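Local coordinates for protein regulator of polyketide synthase expression (Bifidobacterium adolescentis, PDB 3ONQ) that is of unconfirmed function but probably binds DNA through a PucR-type helix-turn-helix domain and may regulate polyketide synthase genes, at residues T237-T242 and A247-T252. Sequence-based numbering, arbitrary orientation.
Sequences TGWDAT and AYVLTT
Val-249 covers one face of the Trp-239 indole. Val-249 CG1 makes a CH-pi contact, 3.7 Å from the centroid of the Trp-239 six-membered ring and 13° off the normal. Val-249 CG2 lies over the outer rim of the same ring, 3.7 Å from Trp-239 CZ3. The two side chains cross at about a right angle. With CG1 of Val-249 anti to the backbone N (chi1 177°), both methyls reach the indole. Thr-252 OG1 lies above one face of the Tyr-248 ring, offset toward its rim. This ring meets Tyr-248 of the second subunit, the planes at about 40°. Leu-250 CG packs 3.8 Å from Trp-239 CB. Leu-250 CD1 lies 3.7 Å from Ala-241 CB. The contact joins the loop after helix 223-237 to helix 244-261, the next helix, within the PucR C-terminal helix-turn-helix domain. Val-185 of helix 175-190 touches both Trp-239 and Leu-250. No hydrogen bond joins the two segments, so apolar packing carries the contact. Polar bonds within the loop and to both flanking helices add to this. Thr-237 OG1 accepts from Trp-239 N (3.1 Å) in an ST turn and also bonds to Ala-233 O. Asp-240 N bonds to Asp-246 OD2. Asp-240 OD1 forms an Asx turn with Thr-242 N (2.9 Å).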
loop_
_atom_site.group_PDB
_atom_site.type_symbol
_atom_site.label_atom_id
_atom_site.label_comp_id
_atom_site.label_asym_id
_atom_site.label_seq_id
_atom_site.Cartn_x
_atom_site.Cartn_y
_atom_site.Cartn_z
ATOM N N THR B 237 22.314 8.134 -14.482
ATOM C CA THR B 237 21.944 6.892 -13.814
ATOM C C THR B 237 22.988 6.435 -12.794
ATOM O O THR B 237 22.693 5.630 -11.916
ATOM C CB THR B 237 21.711 5.736 -14.829
ATOM O OG1 THR B 237 22.949 5.385 -15.461
ATOM C CG2 THR B 237 20.714 6.137 -15.886
ATOM N N GLY B 238 24.210 6.936 -12.920
ATOM C CA GLY B 238 25.303 6.489 -12.072
ATOM C C GLY B 238 25.994 5.250 -12.628
ATOM O O GLY B 238 26.951 4.750 -12.048
ATOM N N TRP B 239 25.513 4.750 -13.762
ATOM C CA TRP B 239 26.079 3.534 -14.342
ATOM C C TRP B 239 26.744 3.827 -15.686
ATOM O O TRP B 239 26.117 4.386 -16.588
ATOM C CB TRP B 239 25.005 2.447 -14.474
ATOM C CG TRP B 239 24.344 2.124 -13.155
ATOM C CD1 TRP B 239 23.115 2.524 -12.731
ATOM C CD2 TRP B 239 24.907 1.351 -12.091
ATOM N NE1 TRP B 239 22.863 2.034 -11.465
ATOM C CE2 TRP B 239 23.948 1.303 -11.056
ATOM C CE3 TRP B 239 26.124 0.681 -11.920
ATOM C CZ2 TRP B 239 24.179 0.624 -9.854
ATOM C CZ3 TRP B 239 26.345 -0.004 -10.724
ATOM C CH2 TRP B 239 25.379 -0.023 -9.712
ATOM N N ASP B 240 28.019 3.462 -15.778
ATOM C CA ASP B 240 28.873 3.717 -16.940
ATOM C C ASP B 240 28.923 2.488 -17.828
ATOM O O ASP B 240 29.542 1.485 -17.485
ATOM C CB ASP B 240 30.282 4.047 -16.449
ATOM C CG ASP B 240 31.253 4.371 -17.585
ATOM O OD1 ASP B 240 30.906 4.162 -18.763
ATOM O OD2 ASP B 240 32.378 4.828 -17.284
ATOM N N ALA B 241 28.280 2.559 -18.983
ATOM C CA ALA B 241 28.193 1.395 -19.847
ATOM C C ALA B 241 29.564 0.890 -20.284
ATOM O O ALA B 241 29.694 -0.273 -20.653
ATOM C CB ALA B 241 27.331 1.696 -21.057
ATOM N N THR B 242 30.585 1.751 -20.253
ATOM C CA THR B 242 31.924 1.332 -20.706
ATOM C C THR B 242 32.629 0.455 -19.671
ATOM O O THR B 242 33.663 -0.154 -19.957
ATOM C CB THR B 242 32.844 2.538 -21.096
ATOM O OG1 THR B 242 33.202 3.284 -19.929
ATOM C CG2 THR B 242 32.131 3.470 -22.077
ATOM N N ALA B 247 27.883 -2.236 -17.037
ATOM C CA ALA B 247 27.195 -2.699 -18.240
ATOM C C ALA B 247 26.281 -3.879 -17.908
ATOM O O ALA B 247 25.180 -4.002 -18.437
ATOM C CB ALA B 247 28.213 -3.080 -19.344
ATOM N N TYR B 248 26.744 -4.750 -17.025
ATOM C CA TYR B 248 25.908 -5.847 -16.560
ATOM C C TYR B 248 24.682 -5.310 -15.800
ATOM O O TYR B 248 23.566 -5.782 -16.009
ATOM C CB TYR B 248 26.719 -6.809 -15.696
ATOM C CG TYR B 248 25.867 -7.835 -14.996
ATOM C CD1 TYR B 248 25.251 -8.854 -15.702
ATOM C CD2 TYR B 248 25.675 -7.780 -13.628
ATOM C CE1 TYR B 248 24.464 -9.791 -15.058
ATOM C CE2 TYR B 248 24.905 -8.709 -12.981
ATOM C CZ TYR B 248 24.295 -9.705 -13.694
ATOM O OH TYR B 248 23.520 -10.631 -13.031
ATOM N N VAL B 249 24.885 -4.314 -14.936
ATOM C CA VAL B 249 23.763 -3.656 -14.256
ATOM C C VAL B 249 22.780 -3.034 -15.263
ATOM O O VAL B 249 21.574 -3.244 -15.187
ATOM C CB VAL B 249 24.246 -2.578 -13.252
ATOM C CG1 VAL B 249 23.050 -1.861 -12.606
ATOM C CG2 VAL B 249 25.145 -3.201 -12.172
ATOM N N LEU B 250 23.300 -2.292 -16.230
ATOM C CA LEU B 250 22.434 -1.648 -17.213
ATOM C C LEU B 250 21.636 -2.673 -18.032
ATOM O O LEU B 250 20.424 -2.516 -18.252
ATOM C CB LEU B 250 23.258 -0.739 -18.121
ATOM C CG LEU B 250 23.775 0.551 -17.476
ATOM C CD1 LEU B 250 24.941 1.126 -18.268
ATOM C CD2 LEU B 250 22.657 1.578 -17.348
ATOM N N THR B 251 22.314 -3.730 -18.458
ATOM C CA THR B 251 21.680 -4.798 -19.227
ATOM C C THR B 251 20.504 -5.361 -18.422
ATOM O O THR B 251 19.421 -5.588 -18.960
ATOM C CB THR B 251 22.701 -5.915 -19.559
ATOM O OG1 THR B 251 23.792 -5.350 -20.293
ATOM C CG2 THR B 251 22.067 -7.043 -20.379
ATOM N N THR B 252 20.717 -5.550 -17.124
ATOM C CA THR B 252 19.680 -6.092 -16.254
ATOM C C THR B 252 18.506 -5.126 -16.168
ATOM O O THR B 252 17.345 -5.522 -16.306
ATOM C CB THR B 252 20.206 -6.402 -14.840
ATOM O OG1 THR B 252 21.297 -7.324 -14.926
ATOM C CG2 THR B 252 19.104 -7.019 -13.980
#